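Cas13d (uncultured Ruminococcus sp, PDB 6IV9) binds CRISPR RNA and, as its two HEPN domains dictate both steps, matures that guide and cleaves RNA targets. Local coordinates at residues V284-I287 / A288-F292; Y304-I307 / N308-P312; G452-R455 / N456-E459. The protein carries 2 engineered substitutions. All coordinates share one frame; numbering follows the deposited sequence.

Interaction 1. Residues V284-I287 / A288-F292; sequences VGQI and AQCVF. Engineered in segment 288-292: Ala288 (natural residue Arg).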
loop_
_atom_site.group_PDB
_atom_site.type_symbol
_atom_site.label_atom_id
_atom_site.label_comp_id
_atom_site.label_asym_id
_atom_site.label_seq_id
_atom_site.Cartn_x
_atom_site.Cartn_y
_atom_site.Cartn_z
ATOM N N VAL A 284 10.202 -13.541 3.499
ATOM C CA VAL A 284 9.714 -12.353 4.244
ATOM C C VAL A 284 10.754 -12.009 5.310
ATOM O O VAL A 284 11.077 -10.865 5.446
ATOM C CB VAL A 284 8.342 -12.634 4.874
ATOM C CG1 VAL A 284 7.998 -11.620 5.939
ATOM C CG2 VAL A 284 7.251 -12.688 3.830
ATOM N N GLY A 285 11.279 -13.008 6.003
ATOM C CA GLY A 285 12.298 -12.772 7.036
ATOM C C GLY A 285 13.555 -12.157 6.451
ATOM O O GLY A 285 14.118 -11.278 7.068
ATOM N N GLN A 286 13.962 -12.623 5.282
ATOM C CA GLN A 286 15.174 -12.108 4.606
ATOM C C GLN A 286 14.983 -10.630 4.252
ATOM O O GLN A 286 15.882 -9.850 4.476
ATOM C CB GLN A 286 15.474 -12.969 3.384
ATOM C CG GLN A 286 16.332 -12.289 2.337
ATOM C CD GLN A 286 17.775 -12.147 2.743
ATOM O OE1 GLN A 286 18.255 -12.798 3.647
ATOM N NE2 GLN A 286 18.476 -11.272 2.055
ATOM N N ILE A 287 13.810 -10.268 3.747
ATOM C CA ILE A 287 13.541 -8.851 3.395
ATOM C C ILE A 287 13.608 -8.016 4.672
ATOM O O ILE A 287 14.208 -6.978 4.655
ATOM C CB ILE A 287 12.202 -8.690 2.664
ATOM C CG1 ILE A 287 12.179 -9.480 1.357
ATOM C CG2 ILE A 287 11.929 -7.226 2.423
ATOM C CD1 ILE A 287 10.823 -9.608 0.748
ATOM N N ALA A 288 13.068 -8.537 5.764
ATOM C CA ALA A 288 13.071 -7.817 7.051
ATOM C C ALA A 288 14.512 -7.557 7.489
ATOM O O ALA A 288 14.793 -6.490 7.947
ATOM C CB ALA A 288 12.315 -8.597 8.080
ATOM N N GLN A 289 15.400 -8.513 7.253
ATOM C CA GLN A 289 16.830 -8.398 7.639
ATOM C C GLN A 289 17.568 -7.386 6.757
ATOM O O GLN A 289 18.677 -7.049 7.087
ATOM C CB GLN A 289 17.492 -9.770 7.612
ATOM C CG GLN A 289 16.998 -10.690 8.707
ATOM C CD GLN A 289 17.422 -12.111 8.447
ATOM O OE1 GLN A 289 18.501 -12.371 7.952
ATOM N NE2 GLN A 289 16.556 -13.044 8.755
ATOM N N CYS A 290 16.988 -7.019 5.626
ATOM C CA CYS A 290 17.622 -6.059 4.704
ATOM C C CYS A 290 17.158 -4.629 4.950
ATOM O O CYS A 290 17.852 -3.751 4.524
ATOM C CB CYS A 290 17.274 -6.407 3.272
ATOM S SG CYS A 290 18.056 -7.939 2.732
ATOM N N VAL A 291 15.987 -4.438 5.543
ATOM C CA VAL A 291 15.474 -3.058 5.754
ATOM C C VAL A 291 15.500 -2.661 7.231
ATOM O O VAL A 291 15.164 -1.534 7.509
ATOM C CB VAL A 291 14.078 -2.906 5.137
ATOM C CG1 VAL A 291 14.128 -3.026 3.633
ATOM C CG2 VAL A 291 13.127 -3.928 5.706
ATOM N N PHE A 292 15.870 -3.578 8.115
ATOM C CA PHE A 292 15.989 -3.295 9.565
ATOM C C PHE A 292 17.326 -3.837 10.074
ATOM O O PHE A 292 17.816 -4.791 9.540
ATOM C CB PHE A 292 14.800 -3.855 10.337
ATOM C CG PHE A 292 13.539 -3.072 10.114
ATOM C CD1 PHE A 292 13.398 -1.798 10.621
ATOM C CD2 PHE A 292 12.515 -3.599 9.367
ATOM C CE1 PHE A 292 12.242 -1.075 10.404
ATOM C CE2 PHE A 292 11.365 -2.874 9.143
ATOM C CZ PHE A 292 11.233 -1.617 9.660
#

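Interaction 2. Residues Y304-I307 / N308-P312; sequences YSFI and NNIDP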
loop_
_atom_site.group_PDB
_atom_site.type_symbol
_atom_site.label_atom_id
_atom_site.label_comp_id
_atom_site.label_asym_id
_atom_site.label_seq_id
_atom_site.Cartn_x
_atom_site.Cartn_y
_atom_site.Cartn_z
ATOM N N TYR A 304 18.363 -6.965 -3.226
ATOM C CA TYR A 304 18.033 -7.028 -4.665
ATOM C C TYR A 304 18.663 -8.216 -5.379
ATOM O O TYR A 304 18.287 -8.444 -6.489
ATOM C CB TYR A 304 18.402 -5.696 -5.307
ATOM C CG TYR A 304 17.765 -4.537 -4.596
ATOM C CD1 TYR A 304 16.409 -4.321 -4.692
ATOM C CD2 TYR A 304 18.498 -3.694 -3.791
ATOM C CE1 TYR A 304 15.795 -3.281 -4.026
ATOM C CE2 TYR A 304 17.904 -2.642 -3.125
ATOM C CZ TYR A 304 16.547 -2.432 -3.247
ATOM O OH TYR A 304 15.932 -1.409 -2.612
ATOM N N SER A 305 19.587 -8.924 -4.751
ATOM C CA SER A 305 20.259 -10.046 -5.449
ATOM C C SER A 305 19.941 -11.413 -4.841
ATOM O O SER A 305 20.017 -12.375 -5.561
ATOM C CB SER A 305 21.733 -9.815 -5.438
ATOM O OG SER A 305 22.214 -9.801 -4.120
ATOM N N PHE A 306 19.498 -11.455 -3.593
ATOM C CA PHE A 306 19.366 -12.736 -2.854
ATOM C C PHE A 306 18.452 -13.735 -3.557
ATOM O O PHE A 306 18.775 -14.902 -3.517
ATOM C CB PHE A 306 18.989 -12.503 -1.390
ATOM C CG PHE A 306 17.509 -12.458 -1.123
ATOM C CD1 PHE A 306 16.789 -13.624 -0.984
ATOM C CD2 PHE A 306 16.818 -11.263 -1.134
ATOM C CE1 PHE A 306 15.425 -13.601 -0.780
ATOM C CE2 PHE A 306 15.450 -11.241 -0.937
ATOM C CZ PHE A 306 14.758 -12.406 -0.755
ATOM N N ILE A 307 17.369 -13.278 -4.167
ATOM C CA ILE A 307 16.384 -14.237 -4.741
ATOM C C ILE A 307 17.022 -15.071 -5.844
ATOM O O ILE A 307 16.557 -16.166 -6.047
ATOM C CB ILE A 307 15.062 -13.584 -5.169
ATOM C CG1 ILE A 307 13.940 -14.617 -5.228
ATOM C CG2 ILE A 307 15.201 -12.833 -6.471
ATOM C CD1 ILE A 307 13.699 -15.319 -3.932
ATOM N N ASN A 308 17.991 -14.507 -6.553
ATOM C CA ASN A 308 18.667 -15.232 -7.657
ATOM C C ASN A 308 19.890 -16.002 -7.150
ATOM O O ASN A 308 20.419 -16.757 -7.916
ATOM C CB ASN A 308 19.066 -14.271 -8.775
ATOM C CG ASN A 308 17.876 -13.564 -9.377
ATOM O OD1 ASN A 308 17.157 -14.120 -10.180
ATOM N ND2 ASN A 308 17.648 -12.341 -8.966
ATOM N N ASN A 309 20.287 -15.805 -5.901
ATOM C CA ASN A 309 21.507 -16.433 -5.338
ATOM C C ASN A 309 21.207 -17.553 -4.343
ATOM O O ASN A 309 22.080 -18.362 -4.120
ATOM C CB ASN A 309 22.362 -15.398 -4.623
ATOM C CG ASN A 309 22.975 -14.408 -5.579
ATOM O OD1 ASN A 309 22.997 -14.640 -6.776
ATOM N ND2 ASN A 309 23.449 -13.298 -5.049
ATOM N N ILE A 310 20.003 -17.610 -3.779
ATOM C CA ILE A 310 19.661 -18.668 -2.785
ATOM C C ILE A 310 19.351 -19.978 -3.507
ATOM O O ILE A 310 19.324 -19.986 -4.716
ATOM C CB ILE A 310 18.518 -18.248 -1.841
ATOM C CG1 ILE A 310 17.273 -17.811 -2.609
ATOM C CG2 ILE A 310 18.992 -17.191 -0.868
ATOM C CD1 ILE A 310 16.068 -17.598 -1.743
ATOM N N ASP A 311 19.063 -21.023 -2.746
ATOM C CA ASP A 311 18.853 -22.357 -3.350
ATOM C C ASP A 311 17.725 -22.274 -4.367
ATOM O O ASP A 311 16.742 -21.635 -4.095
ATOM C CB ASP A 311 18.492 -23.400 -2.300
ATOM C CG ASP A 311 18.575 -24.812 -2.833
ATOM O OD1 ASP A 311 17.648 -25.243 -3.506
ATOM O OD2 ASP A 311 19.580 -25.444 -2.578
ATOM N N PRO A 312 17.801 -23.013 -5.487
ATOM C CA PRO A 312 16.792 -22.976 -6.534
ATOM C C PRO A 312 15.401 -23.427 -6.067
ATOM O O PRO A 312 14.452 -23.123 -6.704
ATOM C CB PRO A 312 17.290 -23.967 -7.588
ATOM C CG PRO A 312 18.747 -24.147 -7.289
ATOM C CD PRO A 312 18.886 -23.919 -5.808
#

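Interaction 3. Residues G452-R455 / N456-E459; sequences GKFR and NDFE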
loop_
_atom_site.group_PDB
_atom_site.type_symbol
_atom_site.label_atom_id
_atom_site.label_comp_id
_atom_site.label_asym_id
_atom_site.label_seq_id
_atom_site.Cartn_x
_atom_site.Cartn_y
_atom_site.Cartn_z
ATOM N N GLY A 452 -22.371 11.417 -26.966
ATOM C CA GLY A 452 -22.930 11.490 -28.322
ATOM C C GLY A 452 -22.448 10.315 -29.132
ATOM O O GLY A 452 -23.194 9.795 -29.946
ATOM N N LYS A 453 -21.180 9.976 -28.972
ATOM C CA LYS A 453 -20.577 8.836 -29.694
ATOM C C LYS A 453 -21.051 7.457 -29.209
ATOM O O LYS A 453 -21.240 6.599 -30.054
ATOM C CB LYS A 453 -19.063 8.975 -29.602
ATOM C CG LYS A 453 -18.265 7.940 -30.356
ATOM C CD LYS A 453 -16.810 8.076 -30.056
ATOM C CE LYS A 453 -15.964 8.482 -31.230
ATOM N NZ LYS A 453 -14.765 9.204 -30.763
ATOM N N PHE A 454 -21.188 7.246 -27.902
ATOM C CA PHE A 454 -21.468 5.883 -27.379
ATOM C C PHE A 454 -22.853 5.700 -26.760
ATOM O O PHE A 454 -23.084 4.612 -26.253
ATOM C CB PHE A 454 -20.416 5.503 -26.339
ATOM C CG PHE A 454 -19.057 5.277 -26.932
ATOM C CD1 PHE A 454 -18.769 4.105 -27.595
ATOM C CD2 PHE A 454 -18.086 6.247 -26.862
ATOM C CE1 PHE A 454 -17.527 3.901 -28.158
ATOM C CE2 PHE A 454 -16.845 6.043 -27.424
ATOM C CZ PHE A 454 -16.568 4.869 -28.064
ATOM N N ARG A 455 -23.741 6.676 -26.875
ATOM C CA ARG A 455 -25.049 6.554 -26.195
ATOM C C ARG A 455 -25.762 5.288 -26.667
ATOM O O ARG A 455 -26.198 4.544 -25.824
ATOM C CB ARG A 455 -25.904 7.770 -26.552
ATOM C CG ARG A 455 -27.399 7.589 -26.341
ATOM C CD ARG A 455 -28.194 8.824 -26.721
ATOM N NE ARG A 455 -29.061 9.284 -25.647
ATOM C CZ ARG A 455 -29.136 10.537 -25.185
ATOM N NH1 ARG A 455 -28.606 11.541 -25.861
ATOM N NH2 ARG A 455 -29.750 10.784 -24.046
ATOM N N ASN A 456 -25.829 5.055 -27.971
ATOM C CA ASN A 456 -26.552 3.864 -28.480
ATOM C C ASN A 456 -25.853 2.588 -28.013
ATOM O O ASN A 456 -26.540 1.637 -27.676
ATOM C CB ASN A 456 -26.744 3.924 -29.992
ATOM C CG ASN A 456 -27.472 5.170 -30.437
ATOM O OD1 ASN A 456 -28.308 5.702 -29.723
ATOM N ND2 ASN A 456 -27.158 5.642 -31.623
ATOM N N ASP A 457 -24.523 2.585 -28.025
ATOM C CA ASP A 457 -23.750 1.400 -27.576
ATOM C C ASP A 457 -24.039 1.138 -26.095
ATOM O O ASP A 457 -24.218 -0.014 -25.728
ATOM C CB ASP A 457 -22.256 1.612 -27.811
ATOM C CG ASP A 457 -21.813 1.396 -29.245
ATOM O OD1 ASP A 457 -22.510 0.713 -29.976
ATOM O OD2 ASP A 457 -20.773 1.911 -29.608
ATOM N N PHE A 458 -24.047 2.181 -25.271
ATOM C CA PHE A 458 -24.312 1.982 -23.826
ATOM C C PHE A 458 -25.728 1.452 -23.612
ATOM O O PHE A 458 -25.916 0.605 -22.770
ATOM C CB PHE A 458 -24.044 3.248 -23.019
ATOM C CG PHE A 458 -22.594 3.485 -22.704
ATOM C CD1 PHE A 458 -21.609 3.032 -23.555
ATOM C CD2 PHE A 458 -22.216 4.165 -21.569
ATOM C CE1 PHE A 458 -20.274 3.257 -23.285
ATOM C CE2 PHE A 458 -20.881 4.390 -21.300
ATOM C CZ PHE A 458 -19.917 3.936 -22.159
ATOM N N GLU A 459 -26.696 1.978 -24.349
ATOM C CA GLU A 459 -28.091 1.499 -24.200
ATOM C C GLU A 459 -28.150 0.026 -24.601
ATOM O O GLU A 459 -28.828 -0.738 -23.942
ATOM C CB GLU A 459 -29.036 2.354 -25.039
ATOM C CG GLU A 459 -29.913 3.245 -24.195
ATOM C CD GLU A 459 -30.077 4.672 -24.673
ATOM O OE1 GLU A 459 -30.077 4.894 -25.896
ATOM O OE2 GLU A 459 -30.222 5.557 -23.811
HETATM O O HOH W 1 -23.269 4.353 -29.724
#

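Interaction 1. Residues V284-I287 / A288-F292
The carbonyl oxygen of Ile287 receives two backbone N-H groups, a bond of 2.9 Å from Cys290 N and a weak one from Val291 N. Both belong to the last turn of helix 267-291, where an arginine in the natural protein stood at position 288, with four residues between it and the histidine that follows Phe292. That spacing matches the R-X4-H signature of HEPN ribonucleases; the engineered Ala288 present here leaves only a methyl group, its CB 3.4 Å from Gly285 O. Cys290 N reaches Ile287 O from above the carbonyl plane, 62° out of it, and its bond to Gln286 O is weak. The spacing is thus shifting from i+4 to i+3 as the helix tightens toward its end. One turn earlier the pattern is regular, with Ala288 N donating to Val284 O and Gln289 N to Gly285 O, each at 3.1 Å. Gln286 sends CG away from its own N (chi1 158°) and bends at chi2, which brings the amide forward along the helix so that NE2 lies 3.4 Å from Cys290 SG. The same amide is fixed from outside: OE1 accepts from Arg216, and NE2 donates to Asp302. Ile287 and Val291 both press on Val187 of helix 168-197, while Val284 and Ile287 meet Leu505. Phe292 then leaves the helical conformation, and its ring packs against helix 713-760. Gln289 runs extended past Gly285, where no side chain stands in its path, with CG 3.4 Å from Gly285 O.

Interaction 2. Residues Y304-I307 / N308-P312
Phe306 and Ile310 are joined across the single turn of helix 306-309 by backbone and side chain alike. Phe306 O accepts two N-H groups, Asn309 N at 3.0 Å from above the carbonyl plane and Ile310 N at the same length, nearly in line with the C=O. A further i+3 bond, Asn308 N to Ser305 O at 3.1 Å, starts the turn. The tight part lies beneath these bonds. Ile310 places CG1 between its N and carbonyl carbon (chi1 55°), which tucks that branch against Phe306 O and carries CD1 on to the two preceding apolar side chains. There CD1 meets Ile307 CD1 at 3.9 Å and comes to the edge of the Phe306 ring, near its plane, 4.1 Å from Phe306 CD1. The phenylalanine and Ile310 run side by side in the same direction, whereas Ile307 meets Ile310 at a slant.

The other side of the turn is loose, polar and largely exposed. Asn308 spreads its amide beside Ile307, ND2 being 3.5 Å from CG2. Asn309 folds back over the start of the turn, but its ND2 stays 3.8 Å from Ser305 OG, so this is only loose van der Waals contact.

Arg315 NH1 donates hydrogen bonds to both Ile307 O and Ile310 O, and the side chain of Asp311 caps the next helix, 312-330, by accepting from Glu313 N. On the packed side Phe306 and Ile307 lodge against Ile283 of helix 267-291, with Met501 and Tyr497 of helix 497-505 beside them, while Tyr304 reaches helix 168-197, where its OH bonds Glu180.

Interaction 3. Residues G452-R455 / N456-E459
A kink bridged by a water interrupts the long helix 436-464 between residues 452-455 and 456-459, and Phe454 with Phe458 carries the chain across it. Asn456 N and Asp457 N make no bond to the preceding turn. In place of the missing direct link, the water gives a hydrogen bond to Lys453 O at 3.0 Å and accepts one from Asp457 N at 2.8 Å. Regular i+4 bonding resumes at once: Phe458 N donates to Phe454 O at 2.8 Å, almost straight at 164°, and Glu459 N to Arg455 O at 3.0 Å.

The buried face is carried by the two phenylalanines. Phe458 CE1 meets Phe454 CB at 3.8 Å, and Phe458 CD1 also lies 3.5 Å from Phe454 O. The Phe454 ring itself, with CG anti to the carbonyl carbon (chi1 -69°), swings toward Asp457, whose OD2 lies 3.6 Å from Phe454 CD1, carboxylate and ring planes turned 43° apart. Lys453 CG rests over one face of that ring. Replacing Phe458 with an alanine would probably leave Phe454 CB without its apolar cover and open a gap toward Met407 of helix 400-418.

The outer face is charged. Arg455 and Glu459 lie side by side, one turn apart, yet NE and OE2 stay 4.3 Å apart, too far for a salt bridge; Glu459 OE2 pairs instead with Arg390. Their attraction is therefore likely to be modest. The contact is held mainly by two strong backbone bonds, the bridging water and the aromatic pair facing helix 400-418, while the glutamate's charge ties the helix to a different part of the chain.

Interactions 1 and 2 belong to consecutive helices of one region and touch directly, Gln286 CG lying 3.5 Å from Phe306 CZ; both also lean on helices 168-197 and 497-505. Interaction 3 sits on a separate helix, its centre more than 50 Å from either, and on the opposite side of the chain's centre from interaction 1. Interaction 1 is the more buried: a helix end with the amide of Gln286 satisfied by outside partners, whereas the other two each pair a packed apolar face with an exposed polar one. Helix irregularity is handled differently too, by i+3 bonds in interactions 1 and 2 and by a bridging water in interaction 3.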